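Local coordinates for Mutt/nudix family protein (Deinococcus radiodurans, PDB 2W4E) that probably hydrolyses ADP-ribose to AMP and ribose 5-phosphate as a magnesium-dependent Nudix hydrolase, here in an N-terminally truncated form, at residues Ile10-Ala15 with Glu35-Gly40; Ala19-Gln24 with Val107-Ala112. All coordinates share one frame; numbering follows the deposited sequence.

Interaction 1. Residues Ile10-Ala15 with Glu35-Gly40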
ATOM      1  N   ILE A  10      12.039   3.514   2.560  1.00 20.71           N
ATOM      2  CA  ILE A  10      12.627   4.651   1.878  1.00 18.53           C
ATOM      3  C   ILE A  10      12.601   4.470   0.386  1.00 17.96           C
ATOM      4  O   ILE A  10      13.253   3.545  -0.168  1.00 17.87           O
ATOM      5  CB  ILE A  10      14.130   4.870   2.290  1.00 18.81           C
ATOM      6  CG1 ILE A  10      14.283   5.070   3.800  1.00 20.77           C
ATOM      7  CG2 ILE A  10      14.717   6.106   1.532  1.00 18.91           C
ATOM      8  CD1 ILE A  10      14.645   3.813   4.515  1.00 23.62           C
ATOM      9  N   LEU A  11      11.923   5.386  -0.284  1.00 17.33           N
ATOM     10  CA  LEU A  11      12.023   5.464  -1.730  1.00 18.76           C
ATOM     11  C   LEU A  11      13.162   6.448  -2.103  1.00 17.03           C
ATOM     12  O   LEU A  11      12.997   7.651  -1.975  1.00 17.74           O
ATOM     13  CB  LEU A  11      10.680   5.928  -2.327  1.00 16.50           C
ATOM     14  CG  LEU A  11      10.669   6.318  -3.825  1.00 17.19           C
ATOM     15  CD1 LEU A  11      11.211   5.131  -4.682  1.00 17.18           C
ATOM     16  CD2 LEU A  11       9.197   6.695  -4.189  1.00 18.73           C
ATOM     17  N   PRO A  12      14.325   5.941  -2.557  1.00 19.23           N
ATOM     18  CA  PRO A  12      15.456   6.821  -2.796  1.00 18.32           C
ATOM     19  C   PRO A  12      15.454   7.271  -4.264  1.00 19.63           C
ATOM     20  O   PRO A  12      15.318   6.424  -5.182  1.00 19.41           O
ATOM     21  CB  PRO A  12      16.669   5.889  -2.532  1.00 18.75           C
ATOM     22  CG  PRO A  12      16.092   4.555  -2.163  1.00 18.49           C
ATOM     23  CD  PRO A  12      14.740   4.555  -2.831  1.00 18.20           C
ATOM     24  N   VAL A  13      15.572   8.581  -4.501  1.00 19.31           N
ATOM     25  CA  VAL A  13      15.538   9.110  -5.869  1.00 19.52           C
ATOM     26  C   VAL A  13      16.782   9.990  -6.090  1.00 21.34           C
ATOM     27  O   VAL A  13      17.082  10.883  -5.269  1.00 20.50           O
ATOM     28  CB  VAL A  13      14.247   9.891  -6.151  1.00 18.67           C
ATOM     29  CG1 VAL A  13      14.314  10.666  -7.498  1.00 20.21           C
ATOM     30  CG2 VAL A  13      12.978   8.976  -6.086  1.00 18.96           C
ATOM     31  N   THR A  14      17.483   9.753  -7.192  1.00 21.71           N
ATOM     32  CA  THR A  14      18.704  10.530  -7.510  1.00 23.82           C
ATOM     33  C   THR A  14      18.364  11.920  -8.098  1.00 23.88           C
ATOM     34  O   THR A  14      17.197  12.180  -8.464  1.00 23.61           O
ATOM     35  CB  THR A  14      19.560   9.758  -8.511  1.00 23.96           C
ATOM     36  OG1 THR A  14      18.903   9.742  -9.801  1.00 24.55           O
ATOM     37  CG2 THR A  14      19.737   8.356  -8.035  1.00 23.61           C
ATOM     38  N   ALA A  15      19.365  12.796  -8.174  1.00 23.41           N
ATOM     39  CA  ALA A  15      19.260  14.087  -8.878  1.00 25.25           C
ATOM     40  C   ALA A  15      18.757  13.916 -10.304  1.00 25.90           C
ATOM     41  O   ALA A  15      18.071  14.786 -10.824  1.00 27.58           O
ATOM     42  CB  ALA A  15      20.667  14.825  -8.916  1.00 24.71           C
ATOM     43  N   GLU A  35      11.856  -4.355  -4.485  1.00 21.66           N
ATOM     44  CA  GLU A  35      11.438  -3.599  -3.309  1.00 22.43           C
ATOM     45  C   GLU A  35      12.142  -2.246  -3.265  1.00 22.32           C
ATOM     46  O   GLU A  35      13.190  -2.052  -3.908  1.00 22.00           O
ATOM     47  CB  GLU A  35      11.800  -4.364  -2.035  1.00 22.17           C
ATOM     48  CG  GLU A  35      11.131  -5.740  -1.934  1.00 26.29           C
ATOM     49  CD  GLU A  35      11.593  -6.517  -0.721  1.00 32.18           C
ATOM     50  OE1 GLU A  35      12.759  -6.324  -0.290  1.00 35.92           O
ATOM     51  OE2 GLU A  35      10.796  -7.312  -0.197  1.00 34.27           O
ATOM     52  N   ILE A  36      11.571  -1.317  -2.512  1.00 21.95           N
ATOM     53  CA  ILE A  36      12.353  -0.121  -2.074  1.00 21.42           C
ATOM     54  C   ILE A  36      13.209  -0.492  -0.840  1.00 21.35           C
ATOM     55  O   ILE A  36      13.174  -1.642  -0.389  1.00 21.97           O
ATOM     56  CB  ILE A  36      11.441   1.127  -1.828  1.00 20.22           C
ATOM     57  CG1 ILE A  36      10.437   0.880  -0.696  1.00 21.64           C
ATOM     58  CG2 ILE A  36      10.715   1.563  -3.149  1.00 21.50           C
ATOM     59  CD1 ILE A  36       9.715   2.226  -0.231  1.00 20.36           C
ATOM     60  N   VAL A  37      14.008   0.449  -0.325  1.00 20.76           N
ATOM     61  CA  VAL A  37      14.866   0.222   0.836  1.00 21.20           C
ATOM     62  C   VAL A  37      14.024   0.133   2.084  1.00 22.18           C
ATOM     63  O   VAL A  37      13.053   0.873   2.209  1.00 23.97           O
ATOM     64  CB  VAL A  37      15.927   1.378   0.965  1.00 20.98           C
ATOM     65  CG1 VAL A  37      16.735   1.256   2.258  1.00 21.89           C
ATOM     66  CG2 VAL A  37      16.867   1.351  -0.249  1.00 20.90           C
ATOM     67  N   ALA A  38      14.373  -0.759   3.013  1.00 22.64           N
ATOM     68  CA  ALA A  38      13.613  -0.847   4.252  1.00 23.44           C
ATOM     69  C   ALA A  38      14.374  -1.603   5.322  1.00 24.04           C
ATOM     70  O   ALA A  38      15.253  -2.409   5.012  1.00 24.36           O
ATOM     71  CB  ALA A  38      12.247  -1.548   3.992  1.00 23.16           C
ATOM     72  N   GLY A  39      14.003  -1.370   6.579  1.00 24.76           N
ATOM     73  CA  GLY A  39      14.587  -2.068   7.718  1.00 26.21           C
ATOM     74  C   GLY A  39      13.935  -1.654   9.029  1.00 27.69           C
ATOM     75  O   GLY A  39      13.291  -0.604   9.115  1.00 25.99           O
ATOM     76  N   GLY A  40      14.122  -2.475  10.062  1.00 29.67           N
ATOM     77  CA  GLY A  40      13.535  -2.172  11.376  1.00 31.33           C
ATOM     78  C   GLY A  40      14.204  -0.968  12.001  1.00 32.63           C
ATOM     79  O   GLY A  40      15.380  -0.714  11.742  1.00 31.94           O
TER
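Strands 6-14 and 37-40 pair antiparallel in the mixed sheet of the Nudix fold, an alpha/beta/alpha sandwich, and the short pairing is flanked by buried side chains on both faces. The hydrogen-bonded pair Ile10 and Val37 sits at its centre. Ile10 N reaches Val37 O over 2.9 Å in a nearly straight bond (171°) but stands above the carbonyl plane, whereas the return bond from Val37 N to Ile10 O is longer, 3.2 Å, and bent. On the face turned to helix 47-59, the Val37 side chain is a two-pronged bump. Its CG1, anti to the backbone N, meets Ile10 CD1 at 4.0 Å, and CG2 leans on Pro12 CG at 3.8 Å, so the fork is caught between an isoleucine tip and a proline ring. Across the sheet, beneath helix 126-141, Ile36 turns toward strand 6-14 and meets Leu11. The two side chains cross at about a right angle, with Ile36 CG2 3.9 Å from Leu11 CD1. Ile36 CG1 takes the crowded position between backbone N and carbonyl carbon (chi1 63°), and the extended chain beyond it lays the terminal methyl against the Ile10 peptide: Ile36 CD1 lies 3.7 Å from Ile10 C, while Ile36 CB comes within 3.4 Å of Ile10 O.

Interaction 2. Residues Ala19-Gln24 with Val107-Ala112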
ATOM      1  N   ALA A  19      14.889   5.969  -9.537  1.00 24.05           N
ATOM      2  CA  ALA A  19      14.629   5.322  -8.252  1.00 24.83           C
ATOM      3  C   ALA A  19      15.736   4.319  -7.989  1.00 24.90           C
ATOM      4  O   ALA A  19      16.190   3.630  -8.904  1.00 26.01           O
ATOM      5  CB  ALA A  19      13.272   4.610  -8.280  1.00 24.44           C
ATOM      6  N   VAL A  20      16.154   4.215  -6.742  1.00 24.15           N
ATOM      7  CA  VAL A  20      17.101   3.198  -6.356  1.00 24.03           C
ATOM      8  C   VAL A  20      16.368   2.051  -5.662  1.00 24.54           C
ATOM      9  O   VAL A  20      16.077   2.150  -4.468  1.00 23.99           O
ATOM     10  CB  VAL A  20      18.217   3.765  -5.453  1.00 23.96           C
ATOM     11  CG1 VAL A  20      19.280   2.674  -5.171  1.00 23.68           C
ATOM     12  CG2 VAL A  20      18.844   5.025  -6.128  1.00 23.27           C
ATOM     13  N   LEU A  21      16.094   0.985  -6.417  1.00 22.98           N
ATOM     14  CA  LEU A  21      15.407  -0.202  -5.892  1.00 25.23           C
ATOM     15  C   LEU A  21      16.369  -1.315  -5.541  1.00 24.85           C
ATOM     16  O   LEU A  21      17.537  -1.252  -5.873  1.00 24.92           O
ATOM     17  CB  LEU A  21      14.386  -0.731  -6.917  1.00 23.66           C
ATOM     18  CG  LEU A  21      13.487   0.351  -7.485  1.00 25.91           C
ATOM     19  CD1 LEU A  21      12.410  -0.209  -8.449  1.00 25.21           C
ATOM     20  CD2 LEU A  21      12.819   1.057  -6.289  1.00 27.21           C
ATOM     21  N   ILE A  22      15.860  -2.340  -4.872  1.00 25.71           N
ATOM     22  CA  ILE A  22      16.614  -3.567  -4.647  1.00 26.28           C
ATOM     23  C   ILE A  22      15.818  -4.800  -5.081  1.00 27.10           C
ATOM     24  O   ILE A  22      14.573  -4.765  -5.113  1.00 26.64           O
ATOM     25  CB  ILE A  22      17.020  -3.744  -3.179  1.00 26.24           C
ATOM     26  CG1 ILE A  22      15.769  -3.729  -2.273  1.00 24.93           C
ATOM     27  CG2 ILE A  22      18.055  -2.675  -2.774  1.00 26.75           C
ATOM     28  CD1 ILE A  22      16.057  -4.039  -0.818  1.00 23.70           C
ATOM     29  N   ARG A  23      16.538  -5.868  -5.431  1.00 27.87           N
ATOM     30  CA  ARG A  23      15.908  -7.188  -5.625  1.00 28.65           C
ATOM     31  C   ARG A  23      16.475  -7.990  -4.504  1.00 28.27           C
ATOM     32  O   ARG A  23      17.682  -8.192  -4.405  1.00 29.73           O
ATOM     33  CB  ARG A  23      16.185  -7.847  -6.998  1.00 28.96           C
ATOM     34  CG  ARG A  23      15.600  -7.086  -8.221  1.00 32.87           C
ATOM     35  CD  ARG A  23      15.543  -7.942  -9.516  1.00 37.12           C
ATOM     36  NE  ARG A  23      15.216  -7.085 -10.670  1.00 44.02           N
ATOM     37  CZ  ARG A  23      16.071  -6.698 -11.617  1.00 45.23           C
ATOM     38  NH1 ARG A  23      17.338  -7.087 -11.591  1.00 46.48           N
ATOM     39  NH2 ARG A  23      15.659  -5.902 -12.602  1.00 48.70           N
ATOM     40  N   GLN A  24      15.597  -8.404  -3.618  1.00 27.53           N
ATOM     41  CA  GLN A  24      15.984  -9.089  -2.427  1.00 26.80           C
ATOM     42  C   GLN A  24      15.332 -10.466  -2.408  1.00 26.19           C
ATOM     43  O   GLN A  24      14.144 -10.575  -2.641  1.00 24.89           O
ATOM     44  CB  GLN A  24      15.471  -8.298  -1.231  1.00 27.54           C
ATOM     45  CG  GLN A  24      15.949  -8.852   0.083  1.00 28.67           C
ATOM     46  CD  GLN A  24      15.899  -7.808   1.167  1.00 33.98           C
ATOM     47  OE1 GLN A  24      14.978  -6.948   1.200  1.00 35.19           O
ATOM     48  NE2 GLN A  24      16.844  -7.888   2.088  1.00 32.50           N
ATOM     49  N   VAL A 107      19.235  -1.977  -8.018  1.00 30.50           N
ATOM     50  CA  VAL A 107      18.621  -1.821  -9.321  1.00 30.03           C
ATOM     51  C   VAL A 107      18.220  -0.357  -9.469  1.00 29.73           C
ATOM     52  O   VAL A 107      17.258   0.082  -8.842  1.00 30.86           O
ATOM     53  CB  VAL A 107      17.348  -2.756  -9.470  1.00 29.72           C
ATOM     54  CG1 VAL A 107      16.530  -2.413 -10.717  1.00 30.48           C
ATOM     55  CG2 VAL A 107      17.744  -4.257  -9.506  1.00 30.13           C
ATOM     56  N   VAL A 108      18.911   0.390 -10.321  1.00 29.06           N
ATOM     57  CA  VAL A 108      18.569   1.808 -10.565  1.00 28.32           C
ATOM     58  C   VAL A 108      17.785   1.994 -11.867  1.00 29.21           C
ATOM     59  O   VAL A 108      18.293   1.705 -12.938  1.00 29.89           O
ATOM     60  CB  VAL A 108      19.863   2.692 -10.557  1.00 28.28           C
ATOM     61  CG1 VAL A 108      19.549   4.165 -10.902  1.00 27.04           C
ATOM     62  CG2 VAL A 108      20.538   2.609  -9.190  1.00 26.40           C
ATOM     63  N   LEU A 109      16.546   2.467 -11.772  1.00 28.39           N
ATOM     64  CA  LEU A 109      15.689   2.651 -12.940  1.00 27.56           C
ATOM     65  C   LEU A 109      15.131   4.044 -13.036  1.00 27.28           C
ATOM     66  O   LEU A 109      14.774   4.629 -12.018  1.00 27.63           O
ATOM     67  CB  LEU A 109      14.495   1.682 -12.845  1.00 27.43           C
ATOM     68  CG  LEU A 109      14.779   0.185 -12.883  1.00 27.00           C
ATOM     69  CD1 LEU A 109      13.557  -0.580 -12.373  1.00 29.93           C
ATOM     70  CD2 LEU A 109      15.093  -0.211 -14.301  1.00 31.49           C
ATOM     71  N   PRO A 110      14.982   4.579 -14.267  1.00 27.04           N
ATOM     72  CA  PRO A 110      14.242   5.827 -14.416  1.00 26.41           C
ATOM     73  C   PRO A 110      12.856   5.755 -13.764  1.00 25.66           C
ATOM     74  O   PRO A 110      12.172   4.712 -13.852  1.00 23.24           O
ATOM     75  CB  PRO A 110      14.075   5.959 -15.949  1.00 27.74           C
ATOM     76  CG  PRO A 110      15.209   5.193 -16.510  1.00 27.38           C
ATOM     77  CD  PRO A 110      15.284   3.972 -15.577  1.00 28.41           C
ATOM     78  N   LEU A 111      12.426   6.865 -13.145  1.00 25.07           N
ATOM     79  CA  LEU A 111      11.149   6.901 -12.440  1.00 24.52           C
ATOM     80  C   LEU A 111       9.955   6.585 -13.359  1.00 24.86           C
ATOM     81  O   LEU A 111       8.982   6.013 -12.905  1.00 24.29           O
ATOM     82  CB  LEU A 111      10.923   8.268 -11.762  1.00 24.01           C
ATOM     83  CG  LEU A 111      11.600   8.526 -10.420  1.00 22.82           C
ATOM     84  CD1 LEU A 111      11.425   9.999  -9.981  1.00 23.00           C
ATOM     85  CD2 LEU A 111      11.058   7.568  -9.344  1.00 20.42           C
ATOM     86  N   ALA A 112      10.023   6.966 -14.640  1.00 24.77           N
ATOM     87  CA  ALA A 112       8.905   6.741 -15.571  1.00 24.84           C
ATOM     88  C   ALA A 112       8.628   5.240 -15.735  1.00 24.76           C
ATOM     89  O   ALA A 112       7.471   4.789 -15.762  1.00 25.82           O
ATOM     90  CB  ALA A 112       9.217   7.413 -16.927  1.00 25.46           C
TER
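Four backbone hydrogen bonds tie strand 18-26 to strand 104-110, two in the pair Ala19 and Leu109 and two in the pair Leu21 and Val107. The shortest include Ala19 N to Leu109 O, 2.8 Å, with the donor nearly along the C=O axis. Ala19 O accepts Leu109 N at 3.1 Å, in the carbonyl plane, and also has a CA-H...O contact from Val108, whose CA lies 3.4 Å away. Packing is closely knit at the Ala19 end. After Pro110, the N-cap of helix 111-120, the chain turns so that Leu111 CD2 touches the small Ala19 CB at 3.8 Å, while Val114 of the same helix covers Ala19, Leu21 and Leu109. There Leu21 CD1 meets Leu109 CD1 at 4.1 Å, the two side chains crossing at about a right angle. This is one of the two strand pairings in the antiparallel three-stranded sheet of the Nudix domain, in which 18-26 runs between 31-35 and 104-110. The other face is looser: Val20 CG1 and Val108 CG2 come only to 4.2 Å, and Val108 is partly exposed. At the far end the partly exposed Arg23, extended from CG to NE, lies over the buried Val107 and crosses it at about a right angle. The guanidinium presents one face to Val107 CG2, which sits toward the rim of the group and 3.5 Å from Arg23 NH1. An alanine in place of Arg23 would remove the guanidinium and would probably leave the Val107 methyl less covered, and the long, weak ion pair with Glu105 would go as well. Arg23 NH2 also passes Val107 CG1, at 4.1 Å.

The centres of the two interactions lie about 9 Å apart, and their segments alternate along the chain: 10-15, 19-24, 35-40, 107-112. Interaction 1 belongs to the mixed sheet near the centre of the chain, interaction 2 to the antiparallel three-stranded sheet. Strands 6-14 and 18-26 follow one another, and a probable hydrogen bond from Val20 N to Pro12 O, 2.8 Å, joins the two sheets. Within the three-stranded sheet, a probable bond from Glu35 N to Ile22 O holds strand 31-35 to 18-26 just before the chain passes into strand 37-40 of the other sheet. Helix 47-59, which holds much of the Nudix box sequence, packs on Pro12 and Val37 of interaction 1 and on Val20 and Ile22 of interaction 2, bridging both sheets within one domain.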